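Local coordinates for oxidoreductase, short chain dehydrogenase/reductase family protein (Bifidobacterium adolescentis L2-32, PDB 6OW4) that acts as an NADH-dependent 20beta-hydroxysteroid dehydrogenase of the short-chain dehydrogenase/reductase family, at residues Ala181-Tyr189 with Asp284-Ser292. Sequence-based numbering, arbitrary orientation.
Sequences ALSGHNANY and DIRVDGGYS. Unlike the reference sequence in segment 181-189: Ala181 (reference Ser).
The hydroxyl of Tyr291 takes the backbone N-H of Tyr189, N to OH 3.2 Å and nearly straight at 167°, with the donor near the plane of the phenol ring. With CG anti to its own backbone N (chi1 179°), Tyr291 reaches back to 181-189, and Leu182 CD1 approaches its ring obliquely at the CB end, 3.4 Å from Tyr291 CD1. Leu182 CD2 meets Arg286 CD at 4.0 Å, so the leucine links strand 284-287 to the turn after it. Asp288 shapes that turn: OD1 accepts from Gly290 N, an Asx turn, and OD2 from Ser292 N at 2.9 Å, each met from well out of the carboxylate plane. Earlier on the strand, Arg286, extended from CG to NE, lays its guanidinium flat over the His185 imidazole, centres 3.8 Å apart and planes 20° apart. Asp284 OD2 comes to the ring edge, 3.2 Å from His185 CE1; its other oxygen, OD1, is bonded by Thr227 and Ser229. Neighbouring subunits border the contact, one bonding Ser292 O through its Arg212. The arrangement joins the last strand of the parallel SDR Rossmann sheet and its C-terminal tail to the loop after strand 174-179, where Ala181 touches NAD.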
ATOM      1  N   ALA F 181       2.170 -12.870  -6.345  1.00 30.96           N
ATOM      2  CA  ALA F 181       0.878 -12.905  -7.069  1.00 33.83           C
ATOM      3  C   ALA F 181      -0.021 -11.777  -6.555  1.00 36.53           C
ATOM      4  O   ALA F 181       0.310 -11.183  -5.504  1.00 38.64           O
ATOM      5  CB  ALA F 181       0.209 -14.248  -6.897  1.00 33.88           C
ATOM      6  N   LEU F 182      -1.117 -11.506  -7.269  1.00 38.98           N
ATOM      7  CA  LEU F 182      -2.168 -10.540  -6.848  1.00 40.36           C
ATOM      8  C   LEU F 182      -2.990 -11.137  -5.703  1.00 40.05           C
ATOM      9  O   LEU F 182      -3.612 -10.349  -4.965  1.00 40.81           O
ATOM     10  CB  LEU F 182      -3.063 -10.196  -8.042  1.00 43.64           C
ATOM     11  CG  LEU F 182      -2.541  -9.092  -8.958  1.00 44.85           C
ATOM     12  CD1 LEU F 182      -3.451  -8.951 -10.162  1.00 46.09           C
ATOM     13  CD2 LEU F 182      -2.424  -7.763  -8.220  1.00 46.14           C
ATOM     14  N   SER F 183      -2.991 -12.469  -5.570  1.00 39.58           N
ATOM     15  CA  SER F 183      -3.529 -13.218  -4.402  1.00 37.73           C
ATOM     16  C   SER F 183      -2.834 -12.738  -3.121  1.00 38.04           C
ATOM     17  O   SER F 183      -3.479 -12.769  -2.055  1.00 36.66           O
ATOM     18  CB  SER F 183      -3.374 -14.703  -4.593  1.00 37.66           C
ATOM     19  OG  SER F 183      -3.909 -15.108  -5.844  1.00 36.67           O
ATOM     20  N   GLY F 184      -1.567 -12.318  -3.239  1.00 37.67           N
ATOM     21  CA  GLY F 184      -0.758 -11.716  -2.159  1.00 35.96           C
ATOM     22  C   GLY F 184      -1.189 -10.295  -1.826  1.00 35.21           C
ATOM     23  O   GLY F 184      -0.829  -9.823  -0.734  1.00 33.85           O
ATOM     24  N   HIS F 185      -1.913  -9.628  -2.734  1.00 35.43           N
ATOM     25  CA  HIS F 185      -2.454  -8.251  -2.567  1.00 35.81           C
ATOM     26  C   HIS F 185      -3.958  -8.288  -2.279  1.00 35.58           C
ATOM     27  O   HIS F 185      -4.404  -7.551  -1.376  1.00 35.64           O
ATOM     28  CB  HIS F 185      -2.202  -7.416  -3.827  1.00 36.12           C
ATOM     29  CG  HIS F 185      -0.764  -7.141  -4.102  1.00 37.19           C
ATOM     30  ND1 HIS F 185      -0.125  -7.624  -5.225  1.00 37.77           N
ATOM     31  CD2 HIS F 185       0.154  -6.428  -3.416  1.00 37.28           C
ATOM     32  CE1 HIS F 185       1.127  -7.221  -5.221  1.00 37.06           C
ATOM     33  NE2 HIS F 185       1.323  -6.484  -4.123  1.00 37.53           N
ATOM     34  N   ASN F 186      -4.698  -9.091  -3.050  1.00 36.47           N
ATOM     35  CA  ASN F 186      -6.183  -9.115  -3.109  1.00 38.26           C
ATOM     36  C   ASN F 186      -6.671 -10.565  -3.155  1.00 39.23           C
ATOM     37  O   ASN F 186      -6.002 -11.390  -3.798  1.00 38.81           O
ATOM     38  CB  ASN F 186      -6.699  -8.376  -4.347  1.00 39.02           C
ATOM     39  CG  ASN F 186      -6.383  -6.897  -4.333  1.00 39.22           C
ATOM     40  OD1 ASN F 186      -5.424  -6.459  -4.965  1.00 40.24           O
ATOM     41  ND2 ASN F 186      -7.177  -6.122  -3.612  1.00 39.47           N
ATOM     42  N   ALA F 187      -7.805 -10.856  -2.515  1.00 41.66           N
ATOM     43  CA  ALA F 187      -8.564 -12.109  -2.726  1.00 43.56           C
ATOM     44  C   ALA F 187      -9.146 -12.067  -4.143  1.00 45.13           C
ATOM     45  O   ALA F 187      -9.967 -11.164  -4.415  1.00 46.07           O
ATOM     46  CB  ALA F 187      -9.642 -12.267  -1.681  1.00 43.96           C
ATOM     47  N   ASN F 188      -8.702 -12.977  -5.017  1.00 45.38           N
ATOM     48  CA  ASN F 188      -9.087 -13.014  -6.454  1.00 46.65           C
ATOM     49  C   ASN F 188     -10.615 -13.076  -6.551  1.00 49.74           C
ATOM     50  O   ASN F 188     -11.209 -14.006  -5.973  1.00 49.64           O
ATOM     51  CB  ASN F 188      -8.436 -14.178  -7.204  1.00 46.94           C
ATOM     52  CG  ASN F 188      -6.922 -14.147  -7.173  1.00 46.55           C
ATOM     53  OD1 ASN F 188      -6.323 -13.427  -6.377  1.00 48.04           O
ATOM     54  ND2 ASN F 188      -6.294 -14.933  -8.033  1.00 45.49           N
ATOM     55  N   TYR F 189     -11.216 -12.108  -7.248  1.00 53.31           N
ATOM     56  CA  TYR F 189     -12.685 -11.921  -7.372  1.00 56.90           C
ATOM     57  C   TYR F 189     -13.241 -12.879  -8.434  1.00 60.94           C
ATOM     58  O   TYR F 189     -12.653 -12.961  -9.532  1.00 63.14           O
ATOM     59  CB  TYR F 189     -12.995 -10.461  -7.714  1.00 57.48           C
ATOM     60  CG  TYR F 189     -14.401 -10.211  -8.193  1.00 60.48           C
ATOM     61  CD1 TYR F 189     -15.432  -9.982  -7.296  1.00 61.55           C
ATOM     62  CD2 TYR F 189     -14.703 -10.210  -9.546  1.00 61.05           C
ATOM     63  CE1 TYR F 189     -16.728  -9.754  -7.730  1.00 62.92           C
ATOM     64  CE2 TYR F 189     -15.992  -9.983  -9.997  1.00 62.35           C
ATOM     65  CZ  TYR F 189     -17.008  -9.756  -9.086  1.00 63.03           C
ATOM     66  OH  TYR F 189     -18.279  -9.534  -9.524  1.00 64.59           O
ATOM     67  N   ASP F 284       7.813  -4.152  -5.771  1.00 18.57           N
ATOM     68  CA  ASP F 284       7.035  -5.146  -6.550  1.00 19.20           C
ATOM     69  C   ASP F 284       6.667  -4.533  -7.903  1.00 19.26           C
ATOM     70  O   ASP F 284       6.365  -3.328  -7.942  1.00 18.96           O
ATOM     71  CB  ASP F 284       5.771  -5.559  -5.796  1.00 19.53           C
ATOM     72  CG  ASP F 284       4.915  -6.559  -6.552  1.00 20.25           C
ATOM     73  OD1 ASP F 284       5.444  -7.634  -6.905  1.00 20.74           O
ATOM     74  OD2 ASP F 284       3.731  -6.249  -6.794  1.00 21.58           O
ATOM     75  N   ILE F 285       6.683  -5.340  -8.964  1.00 19.96           N
ATOM     76  CA  ILE F 285       6.160  -4.958 -10.309  1.00 20.10           C
ATOM     77  C   ILE F 285       4.975  -5.876 -10.623  1.00 21.12           C
ATOM     78  O   ILE F 285       5.198  -7.084 -10.847  1.00 20.84           O
ATOM     79  CB  ILE F 285       7.273  -5.009 -11.376  1.00 20.16           C
ATOM     80  CG1 ILE F 285       8.487  -4.181 -10.942  1.00 20.16           C
ATOM     81  CG2 ILE F 285       6.735  -4.573 -12.732  1.00 19.99           C
ATOM     82  CD1 ILE F 285       9.544  -3.989 -12.010  1.00 20.42           C
ATOM     83  N   ARG F 286       3.761  -5.318 -10.601  1.00 21.81           N
ATOM     84  CA  ARG F 286       2.508  -6.028 -10.963  1.00 23.52           C
ATOM     85  C   ARG F 286       2.413  -6.091 -12.491  1.00 23.95           C
ATOM     86  O   ARG F 286       2.596  -5.044 -13.138  1.00 24.23           O
ATOM     87  CB  ARG F 286       1.292  -5.327 -10.351  1.00 24.96           C
ATOM     88  CG  ARG F 286       1.352  -5.215  -8.834  1.00 26.31           C
ATOM     89  CD  ARG F 286       0.088  -4.655  -8.214  1.00 27.58           C
ATOM     90  NE  ARG F 286       0.353  -4.104  -6.890  1.00 29.23           N
ATOM     91  CZ  ARG F 286      -0.577  -3.683  -6.036  1.00 31.06           C
ATOM     92  NH1 ARG F 286      -1.859  -3.751  -6.354  1.00 32.31           N
ATOM     93  NH2 ARG F 286      -0.224  -3.197  -4.859  1.00 32.32           N
ATOM     94  N   VAL F 287       2.154  -7.285 -13.030  1.00 24.81           N
ATOM     95  CA  VAL F 287       1.972  -7.543 -14.488  1.00 24.73           C
ATOM     96  C   VAL F 287       0.617  -8.241 -14.660  1.00 24.90           C
ATOM     97  O   VAL F 287       0.605  -9.472 -14.841  1.00 24.79           O
ATOM     98  CB  VAL F 287       3.144  -8.369 -15.054  1.00 25.03           C
ATOM     99  CG1 VAL F 287       3.109  -8.440 -16.572  1.00 25.80           C
ATOM    100  CG2 VAL F 287       4.488  -7.831 -14.583  1.00 25.03           C
ATOM    101  N   ASP F 288      -0.475  -7.470 -14.582  1.00 24.80           N
ATOM    102  CA  ASP F 288      -1.856  -7.991 -14.384  1.00 25.75           C
ATOM    103  C   ASP F 288      -2.861  -7.362 -15.360  1.00 25.91           C
ATOM    104  O   ASP F 288      -4.074  -7.597 -15.172  1.00 26.38           O
ATOM    105  CB  ASP F 288      -2.308  -7.749 -12.942  1.00 26.23           C
ATOM    106  CG  ASP F 288      -2.396  -6.284 -12.544  1.00 26.93           C
ATOM    107  OD1 ASP F 288      -2.058  -5.421 -13.381  1.00 27.59           O
ATOM    108  OD2 ASP F 288      -2.801  -6.016 -11.398  1.00 26.90           O
ATOM    109  N   GLY F 289      -2.395  -6.597 -16.353  1.00 25.31           N
ATOM    110  CA  GLY F 289      -3.251  -5.917 -17.346  1.00 25.89           C
ATOM    111  C   GLY F 289      -4.273  -4.982 -16.709  1.00 25.62           C
ATOM    112  O   GLY F 289      -5.363  -4.820 -17.292  1.00 25.61           O
ATOM    113  N   GLY F 290      -3.934  -4.382 -15.562  1.00 25.57           N
ATOM    114  CA  GLY F 290      -4.744  -3.351 -14.883  1.00 25.67           C
ATOM    115  C   GLY F 290      -5.703  -3.922 -13.849  1.00 26.22           C
ATOM    116  O   GLY F 290      -6.560  -3.153 -13.375  1.00 26.37           O
ATOM    117  N   TYR F 291      -5.575  -5.208 -13.499  1.00 27.27           N
ATOM    118  CA  TYR F 291      -6.440  -5.889 -12.497  1.00 28.54           C
ATOM    119  C   TYR F 291      -6.456  -5.079 -11.194  1.00 28.40           C
ATOM    120  O   TYR F 291      -7.553  -4.859 -10.644  1.00 27.85           O
ATOM    121  CB  TYR F 291      -5.980  -7.326 -12.227  1.00 29.93           C
ATOM    122  CG  TYR F 291      -6.809  -8.051 -11.194  1.00 32.01           C
ATOM    123  CD1 TYR F 291      -6.615  -7.832  -9.838  1.00 32.92           C
ATOM    124  CD2 TYR F 291      -7.811  -8.933 -11.565  1.00 33.11           C
ATOM    125  CE1 TYR F 291      -7.378  -8.479  -8.879  1.00 33.87           C
ATOM    126  CE2 TYR F 291      -8.584  -9.589 -10.620  1.00 34.29           C
ATOM    127  CZ  TYR F 291      -8.369  -9.361  -9.271  1.00 34.44           C
ATOM    128  OH  TYR F 291      -9.126  -9.997  -8.329  1.00 35.07           O
ATOM    129  N   SER F 292      -5.278  -4.644 -10.732  1.00 27.89           N
ATOM    130  CA  SER F 292      -5.053  -3.998  -9.410  1.00 28.16           C
ATOM    131  C   SER F 292      -5.807  -2.668  -9.302  1.00 28.29           C
ATOM    132  O   SER F 292      -5.951  -2.175  -8.169  1.00 27.99           O
ATOM    133  CB  SER F 292      -3.590  -3.784  -9.139  1.00 27.98           C
ATOM    134  OG  SER F 292      -3.070  -2.729  -9.935  1.00 27.97           O
TER